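Local coordinates for protein beta-fructofuranosidase (PDB 2OXB) that hydrolyses sucrose and 1-kestose, and less readily neokestose and levan, as a secreted cell-wall beta-fructofuranosidase of glycoside hydrolase family 32, at residues H62-F67 with Y117-K123; F72-W78 with Y94-P99; A415-E421 with P501-I505; M398-V402 with S424-R428. The protein carries 1 engineered substitution. One frame throughout, in Å; residues are numbered along the deposited sequence.

Interaction 1 of 4, residues H62-F67 with Y117-K123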
# COMPACT_ATOMS: atom_id res chain seq x y z
N HIS A 62 3.21 -7.39 -21.67
CA HIS A 62 2.41 -8.45 -22.27
C HIS A 62 1.04 -7.89 -22.61
O HIS A 62 0.55 -6.99 -21.93
CB HIS A 62 2.21 -9.63 -21.32
CG HIS A 62 3.30 -10.64 -21.38
ND1 HIS A 62 4.35 -10.66 -20.49
CD2 HIS A 62 3.54 -11.63 -22.27
CE1 HIS A 62 5.20 -11.61 -20.83
NE2 HIS A 62 4.73 -12.22 -21.91
N PRO A 63 0.41 -8.43 -23.65
CA PRO A 63 -0.92 -7.98 -24.08
C PRO A 63 -1.98 -8.35 -23.04
O PRO A 63 -1.93 -9.45 -22.48
CB PRO A 63 -1.10 -8.72 -25.40
CG PRO A 63 -0.38 -10.02 -25.16
CD PRO A 63 0.88 -9.56 -24.48
N PRO A 64 -2.93 -7.43 -22.76
CA PRO A 64 -4.04 -7.58 -21.81
C PRO A 64 -4.62 -9.00 -21.77
O PRO A 64 -4.83 -9.61 -22.81
CB PRO A 64 -5.05 -6.56 -22.31
CG PRO A 64 -4.16 -5.44 -22.73
CD PRO A 64 -3.03 -6.14 -23.47
N ALA A 65 -4.89 -9.51 -20.56
CA ALA A 65 -5.39 -10.87 -20.36
C ALA A 65 -6.90 -11.00 -20.11
O ALA A 65 -7.56 -11.90 -20.67
CB ALA A 65 -4.63 -11.53 -19.22
N ILE A 66 -7.43 -10.15 -19.24
CA ILE A 66 -8.85 -10.15 -18.93
C ILE A 66 -9.40 -8.83 -19.46
O ILE A 66 -8.99 -7.76 -19.01
CB ILE A 66 -9.12 -10.24 -17.39
CG1 ILE A 66 -8.27 -11.34 -16.75
CG2 ILE A 66 -10.59 -10.55 -17.13
CD1 ILE A 66 -8.61 -12.73 -17.23
N PHE A 67 -10.30 -8.93 -20.43
CA PHE A 67 -10.94 -7.78 -21.07
C PHE A 67 -12.30 -8.25 -21.59
O PHE A 67 -12.49 -9.45 -21.83
CB PHE A 67 -10.08 -7.26 -22.23
CG PHE A 67 -9.59 -8.32 -23.16
CD1 PHE A 67 -10.38 -8.74 -24.23
CD2 PHE A 67 -8.38 -8.97 -22.93
CE1 PHE A 67 -9.98 -9.80 -25.05
CE2 PHE A 67 -7.97 -10.03 -23.73
CZ PHE A 67 -8.77 -10.45 -24.80
N TYR A 117 4.71 -17.67 -19.00
CA TYR A 117 4.26 -16.29 -19.04
C TYR A 117 2.76 -16.14 -18.80
O TYR A 117 2.31 -15.07 -18.37
CB TYR A 117 4.64 -15.64 -20.38
CG TYR A 117 6.14 -15.47 -20.58
CD1 TYR A 117 6.64 -14.86 -21.73
CD2 TYR A 117 7.05 -15.92 -19.63
CE1 TYR A 117 8.01 -14.70 -21.93
CE2 TYR A 117 8.42 -15.77 -19.82
CZ TYR A 117 8.89 -15.15 -20.97
OH TYR A 117 10.25 -15.00 -21.15
N LEU A 118 2.00 -17.19 -19.07
CA LEU A 118 0.54 -17.18 -18.86
C LEU A 118 -0.12 -15.94 -19.47
O LEU A 118 -0.95 -15.29 -18.83
CB LEU A 118 0.22 -17.25 -17.36
CG LEU A 118 0.66 -18.44 -16.51
CD1 LEU A 118 0.31 -18.21 -15.05
CD2 LEU A 118 -0.01 -19.70 -17.02
N ARG A 119 0.24 -15.62 -20.71
CA ARG A 119 -0.31 -14.45 -21.39
C ARG A 119 -1.72 -14.64 -21.94
O ARG A 119 -2.46 -13.67 -22.09
CB ARG A 119 0.63 -13.99 -22.50
CG ARG A 119 0.55 -14.77 -23.80
CD ARG A 119 1.64 -14.29 -24.74
NE ARG A 119 2.96 -14.67 -24.25
CZ ARG A 119 3.39 -15.92 -24.21
NH1 ARG A 119 2.61 -16.91 -24.64
NH2 ARG A 119 4.60 -16.20 -23.74
N GLU A 120 -2.10 -15.87 -22.26
CA GLU A 120 -3.46 -16.08 -22.76
C GLU A 120 -4.37 -16.74 -21.73
O GLU A 120 -4.19 -17.91 -21.39
CB GLU A 120 -3.44 -16.92 -24.05
CG GLU A 120 -2.97 -16.16 -25.27
CD GLU A 120 -3.20 -16.93 -26.55
OE1 GLU A 120 -4.29 -16.79 -27.15
OE2 GLU A 120 -2.29 -17.68 -26.95
N TRP A 121 -5.34 -15.98 -21.24
CA TRP A 121 -6.26 -16.52 -20.24
C TRP A 121 -7.59 -16.99 -20.81
O TRP A 121 -8.25 -16.28 -21.58
CB TRP A 121 -6.51 -15.52 -19.12
CG TRP A 121 -5.34 -15.39 -18.19
CD1 TRP A 121 -4.15 -14.77 -18.46
CD2 TRP A 121 -5.22 -15.93 -16.87
NE1 TRP A 121 -3.30 -14.89 -17.38
CE2 TRP A 121 -3.93 -15.60 -16.39
CE3 TRP A 121 -6.08 -16.67 -16.04
CZ2 TRP A 121 -3.47 -15.98 -15.12
CZ3 TRP A 121 -5.63 -17.05 -14.77
CH2 TRP A 121 -4.33 -16.70 -14.33
N LYS A 122 -7.96 -18.21 -20.42
CA LYS A 122 -9.20 -18.84 -20.84
C LYS A 122 -10.25 -18.51 -19.80
O LYS A 122 -10.01 -18.62 -18.60
CB LYS A 122 -8.98 -20.35 -20.94
CG LYS A 122 -10.00 -21.11 -21.79
CD LYS A 122 -9.54 -22.54 -22.04
CE LYS A 122 -10.61 -23.39 -22.72
NZ LYS A 122 -11.11 -22.81 -24.00
N LYS A 123 -11.42 -18.09 -20.26
CA LYS A 123 -12.52 -17.72 -19.39
C LYS A 123 -13.72 -18.67 -19.54
O LYS A 123 -14.37 -18.67 -20.58
CB LYS A 123 -12.93 -16.27 -19.69
CG LYS A 123 -11.72 -15.33 -19.68
CD LYS A 123 -12.09 -13.87 -19.56
CE LYS A 123 -12.45 -13.25 -20.89
NZ LYS A 123 -12.83 -11.83 -20.72
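The two segments run nearly the same way, with end-to-end directions 10° apart. No backbone hydrogen bond joins them. Their closest CA atoms are those of Ala65 and Trp121, 5.7 Å apart. Residues 62-64 lie on the weakly bonded edge strand 60-66 of one blade of the family 32 N-terminal domain, a beta-propeller; the chain turns a corner at Ala65. The 117-123 segment leads into the outermost strand of the next sheet, so side chains make the joint between two blades. Ala65 CB lies 3.4 Å from Trp121 CD1. Ile66 CD1 extends this apolar patch, 4.0 Å from Trp121 CB. At one end, His62 NE2 approaches Tyr117 CD1 at 3.3 Å, with the two ring planes at 73°. Arg119 NE sits at the edge of the His62 ring, 3.7 Å from CD2, while its guanidinium forms a salt bridge with Asp115. At the other end, Lys123 NZ donates a hydrogen bond of 2.6 Å to Phe67 O. The contact is therefore apolar in the middle, aromatic at the His62 end and charged at the Lys123 end. Lys123 NZ also forms a salt bridge with Asp73, so its charge is paired.

Interaction 2 of 4, residues F72-W78 with Y94-P99. With FRU (beta-D-fructofuranose), chain B.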
# COMPACT_ATOMS: atom_id res chain seq x y z
N PHE A 72 -20.88 -12.09 -19.52
CA PHE A 72 -20.50 -11.92 -18.12
C PHE A 72 -19.51 -10.81 -17.74
O PHE A 72 -19.18 -10.65 -16.57
CB PHE A 72 -20.01 -13.27 -17.57
CG PHE A 72 -18.87 -13.90 -18.34
CD1 PHE A 72 -17.56 -13.43 -18.20
CD2 PHE A 72 -19.11 -14.99 -19.18
CE1 PHE A 72 -16.49 -14.04 -18.88
CE2 PHE A 72 -18.05 -15.60 -19.86
CZ PHE A 72 -16.74 -15.13 -19.71
N ASP A 73 -19.06 -10.04 -18.72
CA ASP A 73 -18.12 -8.94 -18.45
C ASP A 73 -18.07 -8.00 -19.64
O ASP A 73 -17.11 -7.25 -19.79
CB ASP A 73 -16.71 -9.49 -18.21
CG ASP A 73 -16.05 -9.93 -19.50
OD1 ASP A 73 -14.80 -9.85 -19.57
OD2 ASP A 73 -16.78 -10.38 -20.42
N ILE A 74 -19.10 -8.05 -20.47
CA ILE A 74 -19.19 -7.24 -21.67
C ILE A 74 -19.08 -5.75 -21.34
O ILE A 74 -18.77 -4.94 -22.20
CB ILE A 74 -20.52 -7.59 -22.43
CG1 ILE A 74 -20.29 -7.64 -23.94
CG2 ILE A 74 -21.63 -6.60 -22.07
CD1 ILE A 74 -20.07 -6.31 -24.58
N ASN A 75 -19.30 -5.39 -20.08
CA ASN A 75 -19.24 -3.99 -19.71
C ASN A 75 -18.06 -3.55 -18.85
O ASN A 75 -17.96 -2.38 -18.44
CB ASN A 75 -20.56 -3.58 -19.06
CG ASN A 75 -21.63 -3.28 -20.09
OD1 ASN A 75 -21.59 -2.24 -20.74
ND2 ASN A 75 -22.57 -4.20 -20.27
N GLY A 76 -17.14 -4.48 -18.61
CA GLY A 76 -15.97 -4.14 -17.82
C GLY A 76 -15.27 -5.31 -17.16
O GLY A 76 -15.89 -6.33 -16.86
N CYS A 77 -13.98 -5.17 -16.96
CA CYS A 77 -13.21 -6.21 -16.32
C CYS A 77 -12.59 -5.64 -15.07
O CYS A 77 -11.45 -5.15 -15.09
CB CYS A 77 -12.13 -6.75 -17.25
SG CYS A 77 -12.67 -8.09 -18.29
N TRP A 78 -13.36 -5.70 -13.99
CA TRP A 78 -12.96 -5.18 -12.69
C TRP A 78 -11.92 -6.04 -11.95
O TRP A 78 -11.60 -7.16 -12.35
CB TRP A 78 -14.22 -4.96 -11.83
CG TRP A 78 -15.06 -3.78 -12.30
CD1 TRP A 78 -15.01 -3.17 -13.53
CD2 TRP A 78 -16.04 -3.05 -11.54
NE1 TRP A 78 -15.89 -2.11 -13.57
CE2 TRP A 78 -16.53 -2.01 -12.37
CE3 TRP A 78 -16.53 -3.17 -10.24
CZ2 TRP A 78 -17.49 -1.11 -11.94
CZ3 TRP A 78 -17.50 -2.26 -9.81
CH2 TRP A 78 -17.96 -1.24 -10.66
N TYR A 94 -12.37 -12.68 -10.96
CA TYR A 94 -12.54 -11.26 -11.21
C TYR A 94 -14.01 -10.90 -11.43
O TYR A 94 -14.82 -11.73 -11.86
CB TYR A 94 -11.72 -10.82 -12.43
CG TYR A 94 -12.39 -11.12 -13.75
CD1 TYR A 94 -13.17 -10.17 -14.39
CD2 TYR A 94 -12.25 -12.36 -14.35
CE1 TYR A 94 -13.80 -10.45 -15.60
CE2 TYR A 94 -12.87 -12.65 -15.55
CZ TYR A 94 -13.64 -11.69 -16.17
OH TYR A 94 -14.24 -11.99 -17.38
N THR A 95 -14.33 -9.64 -11.11
CA THR A 95 -15.67 -9.08 -11.23
C THR A 95 -15.91 -8.48 -12.61
O THR A 95 -15.28 -7.49 -12.98
CB THR A 95 -15.91 -7.94 -10.19
OG1 THR A 95 -15.50 -8.37 -8.88
CG2 THR A 95 -17.39 -7.54 -10.15
N GLY A 96 -16.83 -9.07 -13.36
CA GLY A 96 -17.15 -8.53 -14.67
C GLY A 96 -18.51 -7.85 -14.62
O GLY A 96 -19.29 -8.06 -13.69
N ILE A 97 -18.82 -7.02 -15.61
CA ILE A 97 -20.11 -6.35 -15.64
C ILE A 97 -20.87 -6.90 -16.84
O ILE A 97 -20.45 -6.70 -17.98
CB ILE A 97 -19.94 -4.81 -15.80
CG1 ILE A 97 -18.70 -4.33 -15.04
CG2 ILE A 97 -21.19 -4.09 -15.30
CD1 ILE A 97 -18.73 -4.64 -13.54
N ASP A 98 -21.98 -7.59 -16.58
CA ASP A 98 -22.78 -8.18 -17.66
C ASP A 98 -23.61 -7.14 -18.42
O ASP A 98 -23.67 -5.97 -18.03
CB ASP A 98 -23.68 -9.29 -17.11
CG ASP A 98 -24.58 -8.82 -15.98
OD1 ASP A 98 -25.06 -7.67 -16.02
OD2 ASP A 98 -24.81 -9.63 -15.06
N PRO A 99 -24.28 -7.56 -19.52
CA PRO A 99 -25.09 -6.66 -20.33
C PRO A 99 -26.11 -5.77 -19.64
O PRO A 99 -26.60 -4.82 -20.22
CB PRO A 99 -25.72 -7.58 -21.37
CG PRO A 99 -25.69 -8.91 -20.73
CD PRO A 99 -24.36 -8.94 -20.05
C1 FRU B . -11.05 0.70 -6.52
C2 FRU B . -12.20 0.35 -7.48
C3 FRU B . -12.66 -1.11 -7.28
C4 FRU B . -13.11 -1.52 -8.66
C5 FRU B . -12.17 -0.70 -9.54
C6 FRU B . -12.84 -0.10 -10.76
O1 FRU B . -11.48 0.68 -5.17
O2 FRU B . -13.39 1.23 -7.50
O3 FRU B . -13.73 -1.24 -6.35
O4 FRU B . -12.93 -2.93 -8.87
O5 FRU B . -11.66 0.38 -8.77
O6 FRU B . -13.14 -1.14 -11.66
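This is the open end of the beta hairpin of strands 77-81 and 93-97 in one propeller blade, together with the turn that leads into it. Cys77 and Gly96 form an antiparallel non-hydrogen-bonded pair, with CA atoms 4.9 Å apart. Flanking bonds run from Ile97 N to Gly76 O (3.3 Å) and from Trp78 N to Thr95 O (2.8 Å). Ahead of the strand, a type I turn from Asp73 to Gly76 folds over Ile97 O, which accepts Asn75 N at 2.7 Å. The hollow at Gly96 admits Asp73: Asp73 CB comes within 3.7 Å of Gly96 CA, and a CB on Gly96 would clash with Asp73 CB and Phe72 O. Gly76 likewise has backbone angles unsuited to a CB. Tyr94 fills the space beside Cys77, with SG 3.8 Å from CE1, an oblique sulfur-aromatic contact. Its OH lies 3.4 Å from Phe72 CE1, at the edge of that ring, and makes a weak hydrogen bond to Asp73 OD1. That carboxylate also forms a salt bridge with Lys123. Ile97 is the residue most covered by the other segment. It packs on the face of the substrate-binding Trp78 indole away from the sugar, its CD1 making a CH-pi contact 3.6 Å from the centroid of the five-membered ring. The opposite face of the indole is turned to the bound fructose, where FRU O6 lies 3.3 Å from Trp78 CG.

Interaction 3 of 4, residues A415-E421 with P501-I505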
# COMPACT_ATOMS: atom_id res chain seq x y z
N ALA A 415 13.86 18.97 -2.73
CA ALA A 415 13.88 20.36 -2.31
C ALA A 415 14.41 21.21 -3.46
O ALA A 415 15.26 20.77 -4.25
CB ALA A 415 14.73 20.53 -1.07
N SER A 416 13.90 22.43 -3.57
CA SER A 416 14.29 23.36 -4.63
C SER A 416 15.66 23.98 -4.35
O SER A 416 16.29 23.68 -3.33
CB SER A 416 13.21 24.44 -4.75
OG SER A 416 13.24 25.07 -6.01
N LYS A 417 16.14 24.83 -5.25
CA LYS A 417 17.44 25.47 -5.06
C LYS A 417 17.54 26.05 -3.65
O LYS A 417 18.26 25.52 -2.79
CB LYS A 417 17.65 26.58 -6.10
CG LYS A 417 16.40 26.95 -6.88
CD LYS A 417 15.93 25.82 -7.81
CE LYS A 417 16.87 25.68 -9.00
NZ LYS A 417 16.33 24.83 -10.09
N ASN A 418 16.78 27.11 -3.41
CA ASN A 418 16.74 27.82 -2.13
C ASN A 418 15.42 27.63 -1.34
O ASN A 418 14.90 28.57 -0.76
CB ASN A 418 16.95 29.31 -2.40
CG ASN A 418 16.21 29.78 -3.64
OD1 ASN A 418 14.98 29.77 -3.68
ND2 ASN A 418 16.95 30.16 -4.66
N LEU A 419 14.90 26.40 -1.35
CA LEU A 419 13.68 26.02 -0.65
C LEU A 419 12.36 26.72 -0.99
O LEU A 419 11.48 26.81 -0.13
CB LEU A 419 13.88 26.11 0.87
CG LEU A 419 14.74 25.07 1.58
CD1 LEU A 419 14.62 25.31 3.08
CD2 LEU A 419 14.29 23.65 1.23
N GLU A 420 12.21 27.20 -2.22
CA GLU A 420 10.94 27.83 -2.59
C GLU A 420 9.89 26.73 -2.64
O GLU A 420 8.70 26.99 -2.46
CB GLU A 420 11.04 28.57 -3.94
CG GLU A 420 11.76 27.83 -5.08
CD GLU A 420 13.26 28.07 -5.06
OE1 GLU A 420 13.96 27.42 -4.25
OE2 GLU A 420 13.74 28.91 -5.86
N GLU A 421 10.33 25.50 -2.89
CA GLU A 421 9.43 24.36 -2.92
C GLU A 421 10.21 23.13 -2.45
O GLU A 421 11.24 22.78 -3.01
CB GLU A 421 8.84 24.13 -4.32
CG GLU A 421 9.76 23.55 -5.35
CD GLU A 421 9.17 23.55 -6.76
OE1 GLU A 421 9.88 23.15 -7.70
OE2 GLU A 421 8.01 23.96 -6.92
N PRO A 501 6.88 19.23 -8.40
CA PRO A 501 7.65 20.47 -8.34
C PRO A 501 8.04 21.00 -9.72
O PRO A 501 8.28 20.22 -10.65
CB PRO A 501 8.86 20.08 -7.52
CG PRO A 501 9.13 18.69 -8.02
CD PRO A 501 7.74 18.07 -8.08
N LYS A 502 8.10 22.32 -9.83
CA LYS A 502 8.47 22.97 -11.09
C LYS A 502 9.97 23.28 -11.17
O LYS A 502 10.52 23.38 -12.27
CB LYS A 502 7.64 24.26 -11.26
CG LYS A 502 6.18 24.03 -11.61
CD LYS A 502 5.99 23.63 -13.08
CE LYS A 502 6.08 24.84 -14.02
NZ LYS A 502 5.86 24.53 -15.48
N LEU A 503 10.63 23.40 -10.02
CA LEU A 503 12.06 23.68 -9.95
C LEU A 503 12.86 22.45 -9.51
O LEU A 503 14.01 22.28 -9.88
CB LEU A 503 12.35 24.82 -8.96
CG LEU A 503 12.04 26.24 -9.44
CD1 LEU A 503 11.77 27.13 -8.24
CD2 LEU A 503 13.19 26.77 -10.28
N ALA A 504 12.23 21.60 -8.70
CA ALA A 504 12.89 20.40 -8.21
C ALA A 504 12.68 19.21 -9.15
O ALA A 504 11.83 18.34 -8.91
CB ALA A 504 12.37 20.06 -6.82
N ILE A 505 13.48 19.17 -10.22
CA ILE A 505 13.40 18.10 -11.21
C ILE A 505 14.73 17.78 -11.90
O ILE A 505 15.60 18.64 -12.04
CB ILE A 505 12.33 18.44 -12.29
CG1 ILE A 505 12.40 19.91 -12.68
CG2 ILE A 505 10.94 18.11 -11.76
CD1 ILE A 505 11.48 20.31 -13.82
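Glu421 reaches across to Pro501-Ala504, and its carboxylate lies over the backbone amides of that turn. The contact joins two loops of the C-terminal beta-sandwich domain: one connects strands 406-415 and 423-431, the other strands 493-498 and 510-515. Glu421 OE1 accepts Leu503 N at 2.5 Å, a very short bond, and Ala504 N at 3.0 Å. Glu421 OE2 takes a weak bond from Lys502 N at 3.3 Å. One buried carboxylate thus gathers successive amides where the chain bends, with Ala504 at the centre of an inverse gamma turn. Pro501 CB packs against the same group, 3.2 Å from Glu421 OE1. Leu503 fits against the other loop, its CB 3.1 Å from Ser416 OG and its CD1 3.2 Å from Glu420 CG. Ala504 CB rests 3.9 Å from Ala415 O. Outside the pair, Leu452 touches both Glu421 and Leu503, and Tyr4 OH bonds to Pro501 O. At the exposed margin, Lys417 NZ makes a weak hydrogen bond of 3.5 Å to Leu503 O.

Interaction 4 of 4, residues M398-V402 with S424-R428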
# COMPACT_ATOMS: atom_id res chain seq x y z
N MET A 398 -0.09 21.99 12.74
CA MET A 398 1.25 22.48 13.07
C MET A 398 2.16 22.21 11.88
O MET A 398 2.71 21.12 11.74
CB MET A 398 1.79 21.80 14.33
CG MET A 398 1.19 22.33 15.62
SD MET A 398 1.82 21.49 17.07
CE MET A 398 2.63 22.82 17.93
N ASN A 399 2.28 23.21 11.01
CA ASN A 399 3.14 23.06 9.86
C ASN A 399 4.60 22.88 10.30
O ASN A 399 4.88 22.69 11.49
CB ASN A 399 2.99 24.25 8.88
CG ASN A 399 2.95 25.59 9.58
OD1 ASN A 399 2.09 25.85 10.43
ND2 ASN A 399 3.88 26.47 9.21
N VAL A 400 5.50 22.94 9.33
CA VAL A 400 6.94 22.77 9.54
C VAL A 400 7.60 23.87 10.39
O VAL A 400 8.38 23.57 11.30
CB VAL A 400 7.63 22.68 8.15
CG1 VAL A 400 9.09 22.27 8.30
CG2 VAL A 400 6.86 21.69 7.27
N SER A 401 7.28 25.13 10.09
CA SER A 401 7.85 26.28 10.80
C SER A 401 7.39 26.49 12.24
O SER A 401 7.76 27.48 12.86
CB SER A 401 7.60 27.56 10.01
OG SER A 401 8.46 27.63 8.88
N VAL A 402 6.57 25.57 12.76
CA VAL A 402 6.11 25.68 14.13
C VAL A 402 6.98 24.79 15.00
O VAL A 402 6.94 23.57 14.88
CB VAL A 402 4.63 25.24 14.30
CG1 VAL A 402 4.23 25.31 15.77
CG2 VAL A 402 3.72 26.14 13.47
N SER A 424 8.74 17.84 3.24
CA SER A 424 9.37 17.62 4.53
C SER A 424 8.76 16.58 5.45
O SER A 424 7.83 16.87 6.19
CB SER A 424 9.45 18.95 5.25
OG SER A 424 8.23 19.67 5.08
N VAL A 425 9.31 15.37 5.40
CA VAL A 425 8.85 14.31 6.27
C VAL A 425 9.75 14.42 7.50
O VAL A 425 10.98 14.54 7.38
CB VAL A 425 9.05 12.95 5.61
CG1 VAL A 425 8.73 11.84 6.59
CG2 VAL A 425 8.16 12.85 4.37
N TYR A 426 9.15 14.40 8.68
CA TYR A 426 9.94 14.53 9.89
C TYR A 426 9.26 13.91 11.09
O TYR A 426 8.21 13.28 10.97
CB TYR A 426 10.20 16.01 10.14
CG TYR A 426 8.93 16.83 10.21
CD1 TYR A 426 8.08 16.74 11.30
CD2 TYR A 426 8.57 17.68 9.17
CE1 TYR A 426 6.91 17.47 11.37
CE2 TYR A 426 7.39 18.43 9.22
CZ TYR A 426 6.56 18.31 10.32
OH TYR A 426 5.40 19.04 10.39
N PHE A 427 9.88 14.11 12.25
CA PHE A 427 9.41 13.59 13.53
C PHE A 427 9.19 14.70 14.54
O PHE A 427 9.76 15.79 14.41
CB PHE A 427 10.44 12.64 14.13
CG PHE A 427 10.54 11.32 13.43
CD1 PHE A 427 9.46 10.43 13.44
CD2 PHE A 427 11.71 10.96 12.77
CE1 PHE A 427 9.56 9.20 12.82
CE2 PHE A 427 11.82 9.71 12.14
CZ PHE A 427 10.74 8.83 12.17
N ARG A 428 8.37 14.40 15.55
CA ARG A 428 8.06 15.30 16.67
C ARG A 428 7.80 14.40 17.87
O ARG A 428 6.93 13.54 17.83
CB ARG A 428 6.81 16.11 16.39
CG ARG A 428 7.02 17.31 15.52
CD ARG A 428 5.72 17.60 14.83
NE ARG A 428 5.70 18.89 14.16
CZ ARG A 428 5.32 20.01 14.74
NH1 ARG A 428 4.93 19.99 16.01
NH2 ARG A 428 5.31 21.13 14.05
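The polar part of this contact centres on Arg428. Its NH2 donates a weak hydrogen bond of 3.0 Å to Asn399 O, which lies near the guanidinium plane. The same NH2 lies 3.0 Å from Val402 O. Asn399 to Val402 form a type I beta turn just after helix 391-397, so the guanidinium sits among carbonyls of this bend. The apolar part centres on Val400. Its CG2 meets the edge of the Tyr426 ring, 3.8 Å from CE2, and comes within 3.3 Å of Ser424 OG. Met398 CB packs 3.6 Å from Arg428 NH2. Phe514 on strand 510-515 touches Val400, Ser424 and Tyr426. Ser424, Tyr426 and Arg428 all point toward the turn from strand 423-431, which pairs with strands 406-415 and 439-446 in the C-terminal domain. The contact thus packs the turn after the helix on a sheet of the beta-sandwich. The buried Arg428 meets the turn through a main-chain carbonyl, and that bond is weak.

In the fold
Interactions 1 and 2 adjoin in the N-terminal propeller, with centres 15 Å apart. Lys123 NZ of interaction 1 forms a salt bridge of 3.0 Å with Asp73 OD1 of interaction 2, and Ile66 CG2 packs 3.4 Å from Tyr94 CZ. Interaction 2 reaches the substrate site through Trp78, whose neighbours include Trp43 and Arg144. In interaction 1, the Ile66 side chain is about 11 Å from the bound fructose. Gln199, the engineered residue, is hydrogen-bonded to this sugar. Interactions 3 and 4 belong to the C-terminal domain, away from the annotated sites. Their centres are 18 Å apart, and their segments alternate along the chain. The centres of interactions 2 and 4 are 46 Å apart.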